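Local coordinates for protein minor fimbrium tip subunit Mfa3 (PDB 5NF4) that forms part of the tip of the minor fimbriae, filamentous pili through which Porphyromonas gingivalis adheres to host cells and other oral bacteria and builds biofilm, at residues A[74-79]-A[83-88]; A[144-149]-A[155-160]; A[232-237]-A[271-276]; A[293-298]-A[305-310]. All blocks are in the same frame, centred on the assembly; numbering follows the deposited sequence.

Contact 1: A[74-79]-A[83-88]; sequences MLVFDS and EKVAEH
Val76 O is shared by two successive amides of the facing strand: Val85 N donates to Val76 O at 2.8 Å, whereas the bond from Ala86 N to Val76 O is weak at 3.4 Å. This is a classic beta bulge, Val85 and Ala86 together facing Val76, and it shifts the antiparallel register of the hairpin by one residue. Beyond it, Asp78 N donates to Glu83 O near the turn; at the far end Met74 and His88 form a hydrogen-bonded pair, with Met74 N pointing almost straight at His88 O (2.8 Å, 171° at the hydrogen). Val76 uses both methyls, CG1 against Val85 CG2 at 3.8 Å and CG2 against Ala86 CB. On the other face Lys84 crosses Phe77 obliquely, its CB and CD each touching Phe77 CE2. Bends at chi2 and chi3 (139° and 62°) turn the lysine chain toward Leu75, where Lys84 NZ makes a 2.8 Å salt bridge to Glu87 OE1, meeting the carboxylate from above its plane. Leu75 CD2 lies 3.6 Å from Glu87 OE1. Lys84 NZ also donates to Ile129 O, and Asp78 OD2 pairs with Arg111. Helices 122-126 and 132-140 cover the Leu75-Phe77 face, strand 99-106 lies against Met74 and Ala86, and strand 109-117 hydrogen-bonds to the other edge of strand 71-78.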
# COMPACT_ATOMS: atom_id res chain seq x y z
N MET A 74 -1.81 -2.29 18.39
CA MET A 74 -0.50 -1.77 18.68
C MET A 74 0.17 -2.80 19.57
O MET A 74 -0.44 -3.21 20.57
CB MET A 74 -0.57 -0.41 19.42
CG MET A 74 0.83 0.16 19.66
SD MET A 74 0.85 1.61 20.75
CE MET A 74 0.38 0.76 22.25
N LEU A 75 1.39 -3.19 19.23
CA LEU A 75 2.18 -4.11 20.05
C LEU A 75 3.57 -3.50 20.23
O LEU A 75 4.21 -3.03 19.28
CB LEU A 75 2.25 -5.50 19.42
CG LEU A 75 0.91 -6.23 19.24
CD1 LEU A 75 0.38 -5.96 17.84
CD2 LEU A 75 1.05 -7.75 19.50
N VAL A 76 4.03 -3.50 21.49
CA VAL A 76 5.24 -2.80 21.88
C VAL A 76 6.18 -3.79 22.55
O VAL A 76 5.76 -4.60 23.40
CB VAL A 76 4.94 -1.63 22.86
CG1 VAL A 76 6.20 -0.77 22.99
CG2 VAL A 76 3.73 -0.82 22.38
N PHE A 77 7.43 -3.79 22.11
CA PHE A 77 8.42 -4.73 22.61
C PHE A 77 9.69 -4.05 23.06
O PHE A 77 10.08 -3.02 22.53
CB PHE A 77 8.79 -5.75 21.52
CG PHE A 77 7.61 -6.53 21.02
CD1 PHE A 77 6.81 -5.98 20.02
CD2 PHE A 77 7.26 -7.75 21.57
CE1 PHE A 77 5.70 -6.62 19.59
CE2 PHE A 77 6.12 -8.42 21.08
CZ PHE A 77 5.36 -7.86 20.10
N ASP A 78 10.37 -4.64 24.03
CA ASP A 78 11.69 -4.13 24.41
C ASP A 78 12.64 -4.32 23.23
O ASP A 78 12.73 -5.43 22.70
CB ASP A 78 12.20 -4.87 25.64
CG ASP A 78 13.48 -4.26 26.20
OD1 ASP A 78 14.56 -4.56 25.66
OD2 ASP A 78 13.40 -3.48 27.17
N SER A 79 13.33 -3.26 22.80
CA SER A 79 14.17 -3.33 21.61
C SER A 79 15.30 -4.34 21.73
O SER A 79 15.72 -4.90 20.72
CB SER A 79 14.74 -1.95 21.29
OG SER A 79 13.69 -1.01 21.14
N GLU A 83 11.03 -8.68 24.73
CA GLU A 83 9.87 -8.88 25.58
C GLU A 83 8.70 -7.98 25.16
O GLU A 83 8.89 -6.81 24.89
CB GLU A 83 10.24 -8.59 27.03
CG GLU A 83 9.09 -8.84 28.00
CD GLU A 83 9.34 -8.36 29.43
OE1 GLU A 83 10.23 -7.51 29.67
OE2 GLU A 83 8.63 -8.85 30.32
N LYS A 84 7.49 -8.53 25.14
CA LYS A 84 6.30 -7.69 24.94
C LYS A 84 6.10 -6.84 26.16
O LYS A 84 6.00 -7.37 27.27
CB LYS A 84 5.05 -8.54 24.68
CG LYS A 84 3.81 -7.73 24.37
CD LYS A 84 2.97 -8.35 23.22
CE LYS A 84 2.44 -9.73 23.56
NZ LYS A 84 1.21 -10.15 22.78
N VAL A 85 6.05 -5.52 25.99
CA VAL A 85 5.89 -4.62 27.15
C VAL A 85 4.59 -3.81 27.15
O VAL A 85 4.27 -3.16 28.14
CB VAL A 85 7.08 -3.67 27.28
CG1 VAL A 85 8.36 -4.47 27.53
CG2 VAL A 85 7.22 -2.77 26.07
N ALA A 86 3.82 -3.87 26.07
CA ALA A 86 2.50 -3.22 26.05
C ALA A 86 1.77 -3.65 24.79
O ALA A 86 2.41 -4.01 23.83
CB ALA A 86 2.61 -1.69 26.09
N GLU A 87 0.45 -3.62 24.82
CA GLU A 87 -0.31 -3.83 23.60
C GLU A 87 -1.67 -3.20 23.78
O GLU A 87 -2.15 -2.97 24.91
CB GLU A 87 -0.40 -5.31 23.25
CG GLU A 87 -1.22 -6.16 24.16
CD GLU A 87 -1.17 -7.65 23.79
OE1 GLU A 87 -0.53 -8.01 22.78
OE2 GLU A 87 -1.79 -8.47 24.51
N HIS A 88 -2.30 -2.88 22.66
CA HIS A 88 -3.57 -2.20 22.69
C HIS A 88 -4.36 -2.55 21.45
O HIS A 88 -3.78 -2.68 20.38
CB HIS A 88 -3.39 -0.68 22.75
CG HIS A 88 -4.67 0.06 22.89
ND1 HIS A 88 -5.16 0.47 24.11
CD2 HIS A 88 -5.60 0.41 21.97
CE1 HIS A 88 -6.31 1.08 23.93
NE2 HIS A 88 -6.61 1.03 22.65

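Contact 2: A[144-149]-A[155-160]; sequences DLDPIH and NNNGFP
Asn157 ND2 donates to Asp146 OD2 at 3.0 Å, the carboxylate oxygen lying almost in the amide plane while the donor stands well above the plane of the carboxylate. The other oxygen, Asp146 OD1, accepts from Ile148 N at 3.1 Å and closes an Asx turn, so one side chain both shapes the start of the 3-10 segment and reaches across to the opposing part of the loop. With chi1 at -171°, Asn157 extends its amide away from its own backbone N toward that aspartate. Ile148 CG2 rests 3.9 Å from Asn157 ND2. Beside this pair His149 NE2 donates to Asn157 O at 3.1 Å; the bond is fairly straight (166°) and lies in the imidazole plane, but the donor sits above the plane of the acceptor carbonyl. Phe159 turns its edge to one face of His149 in a T-shaped pair, centroids 5.2 Å apart and planes at 60°, with CD1 above the rim of the imidazole. Pro160 CD meets the same ring obliquely, 4.0 Å from His149 ND1. Outside the two segments, Tyr252 meets the Phe159 ring and Phe159 O accepts from Asn118 ND2. Buried His149 is thus held by an in-plane N-H bond and by an aromatic edge on its face, a combination that would restrict ring rotation and link the 3-10 segment to the chain entering strand 161-170.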
# COMPACT_ATOMS: atom_id res chain seq x y z
N ASP A 144 -2.88 -13.16 1.34
CA ASP A 144 -3.56 -12.98 0.07
C ASP A 144 -4.54 -11.83 0.18
O ASP A 144 -5.36 -11.82 1.10
CB ASP A 144 -4.27 -14.28 -0.33
CG ASP A 144 -5.22 -14.81 0.72
OD1 ASP A 144 -4.83 -15.02 1.89
OD2 ASP A 144 -6.41 -15.02 0.33
N LEU A 145 -4.42 -10.85 -0.72
CA LEU A 145 -5.32 -9.69 -0.70
C LEU A 145 -6.75 -10.12 -0.90
O LEU A 145 -7.04 -10.90 -1.81
CB LEU A 145 -4.90 -8.67 -1.77
CG LEU A 145 -5.57 -7.30 -1.70
CD1 LEU A 145 -4.96 -6.49 -0.48
CD2 LEU A 145 -5.38 -6.53 -2.97
N ASP A 146 -7.64 -9.63 -0.06
CA ASP A 146 -9.09 -9.81 -0.30
C ASP A 146 -9.46 -9.43 -1.76
O ASP A 146 -9.10 -8.35 -2.24
CB ASP A 146 -9.86 -8.96 0.72
CG ASP A 146 -11.36 -9.27 0.76
OD1 ASP A 146 -11.99 -9.39 -0.32
OD2 ASP A 146 -11.94 -9.36 1.87
N PRO A 147 -10.15 -10.32 -2.50
CA PRO A 147 -10.53 -10.03 -3.89
C PRO A 147 -11.17 -8.63 -4.12
O PRO A 147 -10.95 -7.98 -5.15
CB PRO A 147 -11.54 -11.13 -4.22
CG PRO A 147 -11.08 -12.29 -3.37
CD PRO A 147 -10.64 -11.64 -2.06
N ILE A 148 -11.98 -8.19 -3.16
CA ILE A 148 -12.65 -6.91 -3.36
C ILE A 148 -11.64 -5.74 -3.33
O ILE A 148 -11.89 -4.69 -3.94
CB ILE A 148 -13.78 -6.71 -2.32
CG1 ILE A 148 -14.73 -5.59 -2.78
CG2 ILE A 148 -13.27 -6.36 -0.96
CD1 ILE A 148 -15.44 -5.86 -4.10
N HIS A 149 -10.50 -5.92 -2.68
CA HIS A 149 -9.55 -4.82 -2.52
C HIS A 149 -8.76 -4.48 -3.78
O HIS A 149 -8.12 -3.43 -3.81
CB HIS A 149 -8.59 -5.09 -1.36
CG HIS A 149 -9.24 -4.89 -0.04
ND1 HIS A 149 -8.82 -5.50 1.12
CD2 HIS A 149 -10.34 -4.17 0.29
CE1 HIS A 149 -9.61 -5.12 2.12
NE2 HIS A 149 -10.54 -4.32 1.64
N ASN A 155 -17.40 -0.01 3.00
CA ASN A 155 -17.78 0.62 4.25
C ASN A 155 -17.30 -0.17 5.47
O ASN A 155 -16.93 0.42 6.48
CB ASN A 155 -19.31 0.81 4.28
CG ASN A 155 -20.06 -0.48 4.06
OD1 ASN A 155 -19.60 -1.38 3.35
ND2 ASN A 155 -21.24 -0.58 4.67
N ASN A 156 -17.26 -1.50 5.36
CA ASN A 156 -16.87 -2.35 6.50
C ASN A 156 -15.59 -3.16 6.30
O ASN A 156 -15.19 -3.94 7.17
CB ASN A 156 -18.01 -3.31 6.82
CG ASN A 156 -19.31 -2.58 7.07
OD1 ASN A 156 -19.33 -1.53 7.71
ND2 ASN A 156 -20.40 -3.12 6.54
N ASN A 157 -14.92 -2.97 5.17
CA ASN A 157 -13.71 -3.74 4.89
C ASN A 157 -12.62 -2.84 4.33
O ASN A 157 -12.58 -2.59 3.13
CB ASN A 157 -14.06 -4.86 3.90
CG ASN A 157 -12.93 -5.84 3.69
OD1 ASN A 157 -11.86 -5.69 4.26
ND2 ASN A 157 -13.18 -6.84 2.86
N GLY A 158 -11.77 -2.32 5.21
CA GLY A 158 -10.75 -1.38 4.81
C GLY A 158 -9.50 -2.08 4.34
O GLY A 158 -9.31 -3.29 4.58
N PHE A 159 -8.62 -1.31 3.71
CA PHE A 159 -7.31 -1.82 3.27
C PHE A 159 -6.43 -2.13 4.46
O PHE A 159 -6.37 -1.33 5.38
CB PHE A 159 -6.57 -0.78 2.40
CG PHE A 159 -7.21 -0.48 1.09
CD1 PHE A 159 -7.51 -1.50 0.19
CD2 PHE A 159 -7.43 0.83 0.72
CE1 PHE A 159 -8.09 -1.19 -1.04
CE2 PHE A 159 -7.98 1.13 -0.48
CZ PHE A 159 -8.32 0.11 -1.37
N PRO A 160 -5.70 -3.26 4.45
CA PRO A 160 -4.67 -3.44 5.48
C PRO A 160 -3.67 -2.31 5.48
O PRO A 160 -3.29 -1.80 4.42
CB PRO A 160 -3.99 -4.76 5.10
CG PRO A 160 -5.04 -5.51 4.29
CD PRO A 160 -5.79 -4.42 3.54

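Contact 3: A[232-237]-A[271-276]; sequences IQFYGP and ENKPIN
The ring of Phe234 carries the aliphatic chain of Lys273 over one face and the Pro274 ring at its edge. The first is a CH-pi contact: Lys273 CG stands 4.0 Å from the ring centroid and only 4° off the normal. Lys273 and Pro274 are the middle residues of a type VIa (cis-proline) beta turn, 272-275, in which Ile275 N donates to Asn272 O. Both segments are loops: segment 232-237 leads into strand 238-242, and segment 271-276 leads into strand 277-282, two strands that each pair with 210-216. The contact therefore joins the approaches to strands on either side of a common neighbour. Lys273 lies extended beyond CG and crosses the aromatic ring obliquely, so that successive methylenes touch it and CD comes within 3.6 Å of Phe234 CD2. Lys273 NZ turns back to its own segment in a 3.1 Å salt bridge with Glu271 OE1, approaching from above the carboxylate plane; this probably helps keep the chain along the ring. Asn217 ND2 donates to Glu271 O, just before the turn, and to Ile275 O, its last residue. At the ring edge Pro274 CB packs 3.6 Å from Phe234 CE1.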
# COMPACT_ATOMS: atom_id res chain seq x y z
N ILE A 232 5.69 -14.22 -5.70
CA ILE A 232 5.69 -15.64 -6.04
C ILE A 232 4.43 -16.05 -6.80
O ILE A 232 4.47 -16.96 -7.62
CB ILE A 232 5.86 -16.53 -4.79
CG1 ILE A 232 4.76 -16.23 -3.75
CG2 ILE A 232 7.27 -16.29 -4.18
CD1 ILE A 232 4.61 -17.28 -2.63
N GLN A 233 3.33 -15.36 -6.52
CA GLN A 233 2.03 -15.67 -7.12
C GLN A 233 1.27 -14.44 -7.59
O GLN A 233 1.40 -13.37 -7.03
CB GLN A 233 1.18 -16.48 -6.15
CG GLN A 233 1.82 -17.87 -5.87
CD GLN A 233 1.09 -18.70 -4.81
OE1 GLN A 233 0.57 -18.17 -3.81
NE2 GLN A 233 1.02 -20.01 -5.05
N PHE A 234 0.46 -14.61 -8.65
CA PHE A 234 -0.17 -13.47 -9.36
C PHE A 234 -1.65 -13.63 -9.50
O PHE A 234 -2.13 -14.75 -9.74
CB PHE A 234 0.47 -13.29 -10.75
CG PHE A 234 1.96 -13.16 -10.67
CD1 PHE A 234 2.54 -11.94 -10.47
CD2 PHE A 234 2.77 -14.29 -10.72
CE1 PHE A 234 3.89 -11.82 -10.36
CE2 PHE A 234 4.13 -14.18 -10.60
CZ PHE A 234 4.70 -12.94 -10.40
N TYR A 235 -2.37 -12.52 -9.33
CA TYR A 235 -3.81 -12.46 -9.44
C TYR A 235 -4.21 -12.42 -10.91
O TYR A 235 -3.43 -11.98 -11.75
CB TYR A 235 -4.35 -11.23 -8.72
CG TYR A 235 -5.78 -11.35 -8.30
CD1 TYR A 235 -6.17 -12.23 -7.29
CD2 TYR A 235 -6.74 -10.57 -8.88
CE1 TYR A 235 -7.47 -12.31 -6.91
CE2 TYR A 235 -8.05 -10.65 -8.52
CZ TYR A 235 -8.41 -11.54 -7.54
OH TYR A 235 -9.71 -11.62 -7.18
N GLY A 236 -5.42 -12.87 -11.20
CA GLY A 236 -5.95 -12.82 -12.55
C GLY A 236 -6.26 -11.38 -12.92
O GLY A 236 -6.11 -10.46 -12.13
N PRO A 237 -6.73 -11.17 -14.13
CA PRO A 237 -6.98 -9.81 -14.60
C PRO A 237 -8.11 -9.14 -13.82
O PRO A 237 -9.13 -9.74 -13.51
CB PRO A 237 -7.35 -10.02 -16.07
CG PRO A 237 -7.92 -11.41 -16.11
CD PRO A 237 -7.04 -12.18 -15.14
N GLU A 271 4.49 -13.71 -20.12
CA GLU A 271 3.43 -12.79 -19.70
C GLU A 271 3.98 -11.51 -19.06
O GLU A 271 3.21 -10.69 -18.53
CB GLU A 271 2.52 -13.47 -18.68
CG GLU A 271 1.70 -14.68 -19.23
CD GLU A 271 0.92 -15.35 -18.10
OE1 GLU A 271 1.54 -16.09 -17.30
OE2 GLU A 271 -0.29 -15.09 -17.97
N ASN A 272 5.30 -11.37 -19.12
CA ASN A 272 6.05 -10.26 -18.52
C ASN A 272 5.92 -10.19 -17.00
O ASN A 272 6.11 -9.12 -16.41
CB ASN A 272 5.63 -8.92 -19.14
CG ASN A 272 6.34 -8.64 -20.46
OD1 ASN A 272 7.58 -8.68 -20.54
ND2 ASN A 272 5.58 -8.39 -21.52
N LYS A 273 5.60 -11.31 -16.35
CA LYS A 273 5.54 -11.29 -14.90
C LYS A 273 6.96 -11.07 -14.39
O LYS A 273 7.90 -11.62 -14.97
CB LYS A 273 4.97 -12.60 -14.33
CG LYS A 273 3.45 -12.76 -14.49
CD LYS A 273 3.05 -14.22 -14.34
CE LYS A 273 1.56 -14.44 -14.32
NZ LYS A 273 1.28 -15.92 -14.23
N PRO A 274 7.12 -10.32 -13.31
CA PRO A 274 6.10 -9.77 -12.41
C PRO A 274 5.70 -8.32 -12.70
O PRO A 274 5.10 -7.68 -11.84
CB PRO A 274 6.78 -9.85 -11.03
CG PRO A 274 8.26 -9.56 -11.37
CD PRO A 274 8.48 -10.19 -12.74
N ILE A 275 6.02 -7.81 -13.88
CA ILE A 275 5.68 -6.44 -14.19
C ILE A 275 4.16 -6.26 -14.21
O ILE A 275 3.45 -6.97 -14.90
CB ILE A 275 6.30 -5.97 -15.55
CG1 ILE A 275 7.82 -5.99 -15.45
CG2 ILE A 275 5.78 -4.57 -15.95
CD1 ILE A 275 8.57 -5.75 -16.77
N ASN A 276 3.68 -5.28 -13.45
CA ASN A 276 2.28 -4.88 -13.50
C ASN A 276 2.01 -4.02 -14.72
O ASN A 276 2.80 -3.14 -15.05
CB ASN A 276 1.89 -4.09 -12.25
CG ASN A 276 1.91 -4.91 -10.98
OD1 ASN A 276 2.72 -5.84 -10.78
ND2 ASN A 276 0.99 -4.58 -10.13

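Contact 4: A[293-298]-A[305-310]; sequences ITHEGA and LPFAKG
Phe307 directs the edge of its ring onto a face of His295 in a T-shaped pair joining a helix to an irregular loop, with centroids 5.0 Å apart and planes at 68°. Phe307 CE2 stands above the rim of the imidazole, 3.8 Å from His295 ND1. The other ring nitrogen probably sets the rotation of the histidine: His295 NE2 donates to Ala298 O at 2.9 Å, nearly straight (168°) and in the ring plane, although the donor lies above the plane of the carbonyl. This bond closes the short loop over Gly297. Ile293 CG1 stands between the backbone N and carbonyl carbon (chi1 72°), which, with the chain extended beyond CG1, brings Ile293 CD1 to Phe307 CE2 at 3.7 Å while CG2 meets Ala308 CB at 4.1 Å. The helix then ends in a Schellman motif, Leu311 N bonding to Pro306 O and Gly310 N to Phe307 O, with Gly310, at positive phi, as C-prime residue. Ala308 O accepts from Tyr318 OH. The contact thus seats the end of helix 304-308 on the loop that follows strand 287-291, a loop anchored to strand 337-345 through Tyr341 OH, which is bonded to His295 N.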
# COMPACT_ATOMS: atom_id res chain seq x y z
N ILE A 293 5.29 1.80 -13.97
CA ILE A 293 6.64 2.02 -13.45
C ILE A 293 6.61 2.98 -12.29
O ILE A 293 5.62 3.68 -12.08
CB ILE A 293 7.57 2.58 -14.52
CG1 ILE A 293 7.23 4.06 -14.84
CG2 ILE A 293 7.46 1.77 -15.78
CD1 ILE A 293 8.06 4.65 -15.97
N THR A 294 7.71 3.00 -11.54
CA THR A 294 7.97 4.03 -10.55
C THR A 294 9.10 4.88 -11.06
O THR A 294 10.25 4.44 -11.13
CB THR A 294 8.33 3.43 -9.17
OG1 THR A 294 7.21 2.67 -8.67
CG2 THR A 294 8.68 4.51 -8.20
N HIS A 295 8.79 6.13 -11.41
CA HIS A 295 9.78 7.06 -11.91
C HIS A 295 9.48 8.47 -11.50
O HIS A 295 8.41 8.99 -11.80
CB HIS A 295 9.84 6.97 -13.44
CG HIS A 295 10.93 7.79 -14.03
ND1 HIS A 295 12.25 7.39 -14.01
CD2 HIS A 295 10.91 9.00 -14.65
CE1 HIS A 295 13.00 8.33 -14.59
NE2 HIS A 295 12.20 9.30 -14.98
N GLU A 296 10.42 9.07 -10.76
CA GLU A 296 10.36 10.47 -10.34
C GLU A 296 11.03 11.34 -11.39
O GLU A 296 12.05 10.97 -11.97
CB GLU A 296 11.08 10.68 -9.00
CG GLU A 296 10.73 9.69 -7.91
CD GLU A 296 9.34 9.91 -7.33
OE1 GLU A 296 8.77 11.00 -7.54
OE2 GLU A 296 8.83 8.98 -6.66
N GLY A 297 10.46 12.51 -11.63
CA GLY A 297 11.11 13.48 -12.49
C GLY A 297 10.88 13.19 -13.94
O GLY A 297 10.03 12.38 -14.29
N ALA A 298 11.64 13.85 -14.80
CA ALA A 298 11.40 13.78 -16.23
C ALA A 298 11.70 12.41 -16.80
O ALA A 298 12.67 11.76 -16.42
CB ALA A 298 12.21 14.83 -16.94
N LEU A 305 5.64 5.88 -23.05
CA LEU A 305 5.48 4.50 -23.48
C LEU A 305 6.77 3.80 -23.91
O LEU A 305 7.00 2.67 -23.50
CB LEU A 305 4.44 4.40 -24.59
CG LEU A 305 3.01 4.38 -24.04
CD1 LEU A 305 2.04 4.56 -25.22
CD2 LEU A 305 2.70 3.09 -23.26
N PRO A 306 7.62 4.47 -24.70
CA PRO A 306 8.87 3.83 -25.11
C PRO A 306 9.78 3.54 -23.93
O PRO A 306 10.43 2.51 -23.90
CB PRO A 306 9.50 4.85 -26.06
CG PRO A 306 8.36 5.70 -26.53
CD PRO A 306 7.38 5.74 -25.42
N PHE A 307 9.80 4.43 -22.95
CA PHE A 307 10.60 4.23 -21.75
C PHE A 307 10.06 3.03 -20.98
O PHE A 307 10.77 2.08 -20.63
CB PHE A 307 10.57 5.49 -20.89
CG PHE A 307 11.31 5.38 -19.60
CD1 PHE A 307 12.64 5.02 -19.59
CD2 PHE A 307 10.71 5.70 -18.40
CE1 PHE A 307 13.34 4.94 -18.39
CE2 PHE A 307 11.40 5.65 -17.23
CZ PHE A 307 12.71 5.26 -17.23
N ALA A 308 8.76 3.09 -20.71
CA ALA A 308 8.08 2.05 -19.94
C ALA A 308 8.16 0.70 -20.61
O ALA A 308 8.19 -0.34 -19.95
CB ALA A 308 6.64 2.43 -19.71
N LYS A 309 8.16 0.69 -21.94
CA LYS A 309 8.24 -0.56 -22.67
C LYS A 309 9.67 -1.09 -22.86
O LYS A 309 9.88 -2.05 -23.60
CB LYS A 309 7.53 -0.41 -24.02
CG LYS A 309 6.03 -0.37 -23.85
CD LYS A 309 5.30 -0.45 -25.20
CE LYS A 309 3.93 -1.11 -25.06
NZ LYS A 309 3.33 -1.47 -26.37
N GLY A 310 10.63 -0.48 -22.17
CA GLY A 310 12.02 -0.93 -22.21
C GLY A 310 12.74 -0.77 -23.54
O GLY A 310 13.69 -1.51 -23.82

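From the N terminus the four contacts follow in series, none nested in or crossing another. Contact 1 closes the beta hairpin of strands 71-78 and 84-91. Contact 2 closes the loop between strands 143-144 and 161-170, its centre about 27 Å from that of contact 1. Contact 3 spans the longest separation, drawing together loops on either side of strands 238-242 and 248-254, and contact 4 folds helix 304-308 back on the loop after strand 287-291. Contacts 2 and 3 touch where Pro147 CB packs 3.5 Å from Tyr235 OH; contacts 3 and 4 approach to about 6 Å between nearest atoms. Contact 1 lies across the chain's centre from contacts 3 and 4.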